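Local coordinates for acetyl xylan esterase (Paenibacillus sp. R4, PDB 6AGQ), which probably removes acetyl groups from acetylated xylan, as a cold-active esterase with the alpha/beta-hydrolase fold, at residues 235-238 with 239-243; 281-284 with 285-288. All blocks are in the same frame, centred on the assembly; numbering follows the deposited sequence.

Interaction 1: 235-238 with 239-243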
loop_
_atom_site.group_PDB
_atom_site.type_symbol
_atom_site.label_atom_id
_atom_site.label_comp_id
_atom_site.label_asym_id
_atom_site.label_seq_id
_atom_site.Cartn_x
_atom_site.Cartn_y
_atom_site.Cartn_z
ATOM N N ARG A 235 -21.504 -8.336 -10.701
ATOM C CA ARG A 235 -22.820 -7.610 -10.716
ATOM C C ARG A 235 -24.017 -8.263 -11.438
ATOM O O ARG A 235 -25.144 -8.024 -11.107
ATOM C CB ARG A 235 -22.623 -6.246 -11.294
ATOM C CG ARG A 235 -21.688 -5.408 -10.466
ATOM C CD ARG A 235 -22.417 -4.145 -10.175
ATOM N NE ARG A 235 -21.621 -3.092 -9.573
ATOM C CZ ARG A 235 -21.872 -2.546 -8.393
ATOM N NH1 ARG A 235 -22.823 -3.005 -7.586
ATOM N NH2 ARG A 235 -21.127 -1.565 -8.001
ATOM N N TYR A 236 -23.758 -9.019 -12.467
ATOM C CA TYR A 236 -24.795 -9.519 -13.364
ATOM C C TYR A 236 -24.976 -11.010 -13.195
ATOM O O TYR A 236 -26.030 -11.528 -13.536
ATOM C CB TYR A 236 -24.421 -9.242 -14.836
ATOM C CG TYR A 236 -24.503 -7.792 -15.282
ATOM C CD1 TYR A 236 -23.436 -6.910 -15.073
ATOM C CD2 TYR A 236 -25.634 -7.296 -15.915
ATOM C CE1 TYR A 236 -23.529 -5.560 -15.440
ATOM C CE2 TYR A 236 -25.706 -5.973 -16.320
ATOM C CZ TYR A 236 -24.660 -5.099 -16.063
ATOM O OH TYR A 236 -24.712 -3.787 -16.447
ATOM N N ASP A 237 -23.978 -11.730 -12.695
ATOM C CA ASP A 237 -23.976 -13.207 -12.827
ATOM C C ASP A 237 -22.976 -13.874 -11.859
ATOM O O ASP A 237 -21.986 -14.417 -12.298
ATOM C CB ASP A 237 -23.653 -13.552 -14.288
ATOM C CG ASP A 237 -23.679 -15.033 -14.558
ATOM O OD1 ASP A 237 -24.374 -15.769 -13.815
ATOM O OD2 ASP A 237 -22.962 -15.486 -15.466
ATOM N N PRO A 238 -23.227 -13.830 -10.544
ATOM C CA PRO A 238 -22.249 -14.334 -9.566
ATOM C C PRO A 238 -21.999 -15.863 -9.553
ATOM O O PRO A 238 -20.945 -16.304 -9.055
ATOM C CB PRO A 238 -22.844 -13.919 -8.230
ATOM C CG PRO A 238 -23.904 -12.934 -8.551
ATOM C CD PRO A 238 -24.443 -13.384 -9.858
ATOM N N GLU A 239 -22.948 -16.638 -10.083
ATOM C CA GLU A 239 -22.786 -18.077 -10.247
ATOM C C GLU A 239 -22.349 -18.468 -11.648
ATOM O O GLU A 239 -22.403 -19.658 -11.995
ATOM C CB GLU A 239 -24.091 -18.802 -9.921
ATOM C CG GLU A 239 -24.582 -18.664 -8.486
ATOM C CD GLU A 239 -25.684 -19.681 -8.168
ATOM O OE1 GLU A 239 -25.374 -20.886 -7.938
ATOM O OE2 GLU A 239 -26.859 -19.282 -8.188
ATOM N N HIS A 240 -21.930 -17.494 -12.465
ATOM C CA HIS A 240 -21.340 -17.782 -13.781
ATOM C C HIS A 240 -22.252 -18.665 -14.673
ATOM O O HIS A 240 -21.787 -19.534 -15.381
ATOM C CB HIS A 240 -19.972 -18.426 -13.622
ATOM C CG HIS A 240 -18.904 -17.486 -13.187
ATOM N ND1 HIS A 240 -17.616 -17.582 -13.654
ATOM C CD2 HIS A 240 -18.917 -16.420 -12.343
ATOM C CE1 HIS A 240 -16.878 -16.620 -13.118
ATOM N NE2 HIS A 240 -17.640 -15.910 -12.309
ATOM N N ARG A 241 -23.553 -18.438 -14.608
ATOM C CA ARG A 241 -24.496 -19.162 -15.430
ATOM C C ARG A 241 -24.503 -18.687 -16.864
ATOM O O ARG A 241 -25.029 -19.387 -17.719
ATOM C CB ARG A 241 -25.903 -18.981 -14.890
ATOM C CG ARG A 241 -26.061 -19.487 -13.469
ATOM C CD ARG A 241 -27.512 -19.440 -13.036
ATOM N NE ARG A 241 -27.667 -19.979 -11.687
ATOM C CZ ARG A 241 -28.821 -20.062 -11.032
ATOM N NH1 ARG A 241 -29.956 -19.645 -11.595
ATOM N NH2 ARG A 241 -28.840 -20.564 -9.799
ATOM N N GLN A 242 -23.966 -17.500 -17.139
ATOM C CA GLN A 242 -23.862 -17.023 -18.504
ATOM C C GLN A 242 -22.415 -16.959 -18.954
ATOM O O GLN A 242 -22.122 -16.301 -19.954
ATOM C CB GLN A 242 -24.534 -15.675 -18.674
ATOM C CG GLN A 242 -25.936 -15.554 -18.084
ATOM C CD GLN A 242 -26.471 -14.156 -18.180
ATOM O OE1 GLN A 242 -26.619 -13.621 -19.266
ATOM N NE2 GLN A 242 -26.751 -13.553 -17.050
ATOM N N GLU A 243 -21.522 -17.678 -18.277
ATOM C CA GLU A 243 -20.101 -17.594 -18.628
ATOM C C GLU A 243 -19.878 -18.008 -20.057
ATOM O O GLU A 243 -18.948 -17.515 -20.702
ATOM C CB GLU A 243 -19.176 -18.422 -17.703
ATOM C CG GLU A 243 -19.286 -19.976 -17.762
ATOM C CD GLU A 243 -18.574 -20.724 -18.927
ATOM O OE1 GLU A 243 -18.978 -21.887 -19.221
ATOM O OE2 GLU A 243 -17.616 -20.202 -19.553
HETATM O O HOH W 1 -25.477 -16.079 -11.456
#
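Asp237 OD1 takes two hydrogen bonds: from Arg241 N at 2.9 Å, on its syn lone pair, and from a water at 2.6 Å. The same water accepts from Glu239 N at 2.9 Å. The other carboxylate oxygen, Asp237 OD2, accepts from Gln242 N at 2.8 Å in a straighter bond, with the donor lying 37° above the carboxylate plane. CG of Asp237 stands anti to the backbone N (chi1 -178°), which brings the carboxylate to the backbone N-H groups of Arg241 and Gln242. Residues Asp237 to His240 form a type I beta turn in the link between helices 226-236 and 243-251. His240 N closes it on Asp237 O at 3.1 Å, from above the carbonyl plane. Gln242 takes the N-cap position of the next helix. With an alanine in place of Asp237 the N-H groups of Arg241 and Gln242, and the water, would probably lose their acceptor, leaving the link freer to move. Arg241 NH2 forms a salt bridge with Glu239 OE2 at 2.9 Å. The His240 ring stacks on Phe233 and on His299 of the second subunit, and its NE2 is hydrogen-bonded to Asp300 of that same subunit.

Interaction 2: 281-284 with 285-288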
loop_
_atom_site.group_PDB
_atom_site.type_symbol
_atom_site.label_atom_id
_atom_site.label_comp_id
_atom_site.label_asym_id
_atom_site.label_seq_id
_atom_site.Cartn_x
_atom_site.Cartn_y
_atom_site.Cartn_z
ATOM N N THR A 281 -0.565 -14.835 -22.202
ATOM C CA THR A 281 -1.630 -14.469 -23.148
ATOM C C THR A 281 -1.020 -13.858 -24.437
ATOM O O THR A 281 -1.518 -14.056 -25.531
ATOM C CB THR A 281 -2.705 -13.564 -22.513
ATOM O OG1 THR A 281 -2.161 -12.294 -22.079
ATOM C CG2 THR A 281 -3.380 -14.311 -21.344
ATOM N N CYS A 282 0.087 -13.156 -24.278
ATOM C CA CYS A 282 0.840 -12.592 -25.386
ATOM C C CYS A 282 1.469 -13.711 -26.197
ATOM O O CYS A 282 1.314 -13.723 -27.429
ATOM C CB CYS A 282 1.854 -11.595 -24.866
ATOM S SG CYS A 282 1.041 -10.108 -24.207
ATOM N N PHE A 283 2.125 -14.659 -25.515
ATOM C CA PHE A 283 2.707 -15.844 -26.155
ATOM C C PHE A 283 1.694 -16.724 -26.887
ATOM O O PHE A 283 1.978 -17.171 -28.019
ATOM C CB PHE A 283 3.596 -16.666 -25.208
ATOM C CG PHE A 283 5.054 -16.288 -25.284
ATOM C CD1 PHE A 283 5.789 -16.579 -26.411
ATOM C CD2 PHE A 283 5.685 -15.581 -24.241
ATOM C CE1 PHE A 283 7.125 -16.205 -26.498
ATOM C CE2 PHE A 283 7.016 -15.200 -24.327
ATOM C CZ PHE A 283 7.735 -15.516 -25.453
ATOM N N ALA A 284 0.501 -16.879 -26.314
ATOM C CA ALA A 284 -0.566 -17.611 -26.941
ATOM C C ALA A 284 -0.977 -17.111 -28.324
ATOM O O ALA A 284 -1.200 -17.934 -29.242
ATOM C CB ALA A 284 -1.782 -17.618 -26.016
ATOM N N ALA A 285 -1.159 -15.796 -28.480
ATOM C CA ALA A 285 -1.336 -15.210 -29.833
ATOM C C ALA A 285 -0.056 -15.332 -30.725
ATOM O O ALA A 285 -0.154 -15.836 -31.855
ATOM C CB ALA A 285 -1.814 -13.732 -29.760
ATOM N N TYR A 286 1.112 -14.905 -30.222
ATOM C CA TYR A 286 2.429 -15.056 -30.937
ATOM C C TYR A 286 2.616 -16.472 -31.507
ATOM O O TYR A 286 2.942 -16.647 -32.659
ATOM C CB TYR A 286 3.608 -14.728 -29.980
ATOM C CG TYR A 286 4.990 -14.831 -30.617
ATOM C CD1 TYR A 286 5.406 -13.860 -31.506
ATOM C CD2 TYR A 286 5.854 -15.905 -30.362
ATOM C CE1 TYR A 286 6.611 -13.917 -32.119
ATOM C CE2 TYR A 286 7.097 -15.977 -30.986
ATOM C CZ TYR A 286 7.467 -14.960 -31.870
ATOM O OH TYR A 286 8.685 -14.885 -32.569
ATOM N N ASN A 287 2.294 -17.485 -30.735
ATOM C CA ASN A 287 2.519 -18.881 -31.176
ATOM C C ASN A 287 1.492 -19.402 -32.192
ATOM O O ASN A 287 1.672 -20.501 -32.730
ATOM C CB ASN A 287 2.603 -19.822 -29.952
ATOM C CG ASN A 287 3.893 -19.661 -29.200
ATOM O OD1 ASN A 287 4.906 -19.350 -29.798
ATOM N ND2 ASN A 287 3.864 -19.836 -27.890
ATOM N N HIS A 288 0.452 -18.617 -32.463
ATOM C CA HIS A 288 -0.519 -18.859 -33.526
ATOM C C HIS A 288 -0.367 -18.003 -34.789
ATOM O O HIS A 288 -1.053 -18.208 -35.747
ATOM C CB HIS A 288 -1.962 -18.667 -32.960
ATOM C CG HIS A 288 -2.481 -19.867 -32.248
ATOM N ND1 HIS A 288 -2.599 -19.924 -30.875
ATOM C CD2 HIS A 288 -2.874 -21.081 -32.713
ATOM C CE1 HIS A 288 -3.078 -21.102 -30.526
ATOM N NE2 HIS A 288 -3.250 -21.826 -31.619
#
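Helix 279-286 is the crossover of a beta-alpha-beta unit, between strands 265-271 and 293-298 of the alpha/beta-hydrolase sheet. The contact lies toward the C-terminal end of this helix. Tyr286 N donates to Cys282 O at 3.0 Å, in the carbonyl plane. Asn287 N donates to Phe283 O at 2.8 Å, nearly along the C=O axis. The bond from Ala285 N to Thr281 O is weak.

The rings of Phe283 and Tyr286 leave the helix side by side and point the same way. Their planes are almost perpendicular, at 89°, and the centroids are 6.0 Å apart. They meet obliquely, Phe283 CD1 lying 4.0 Å from Tyr286 CD2. CG of Tyr286 is anti to its own N (chi1 -179°), and this carries the ring alongside that of Phe283. Both rings pack on the sheet, Phe283 on Ile270 and Leu297, Tyr286 on Met268 and Val295, and Tyr286 also makes a cation-pi contact with Lys293.

Ala284 and Ala285 pack against helix 255-259. The Asn287 side chain runs obliquely past that of Phe283, ring and amide planes 33° apart; its ND2 is 4.1 Å from Phe283 CD1 and is hydrogen-bonded to Tyr14 O. The side chain of His288 takes up the Ala284 carbonyl: ND1 donates to Ala284 O at 2.9 Å, with that oxygen close to the imidazole plane.

Overall arrangement
The chain reaches interaction 1 first, where it leaves helix 226-236, turns, and enters helix 243-251. It then runs through helix 255-259 and strand 265-271 before it reaches interaction 2 on helix 279-286. Strand 293-298 follows. The two contacts are in series and neither nest nor cross: interaction 1 closes a beta turn, while interaction 2 runs along a helix and its C-terminal end. The centres of interactions 1 and 2 are about 28 Å apart. Interaction 1 joins two helices at the surface, beside two other subunits of the six-chain assembly. Interaction 2 is buried within a crossover helix whose Phe283 and Tyr286 pack on strands 265-271 and 293-298; no other chain of the assembly touches it.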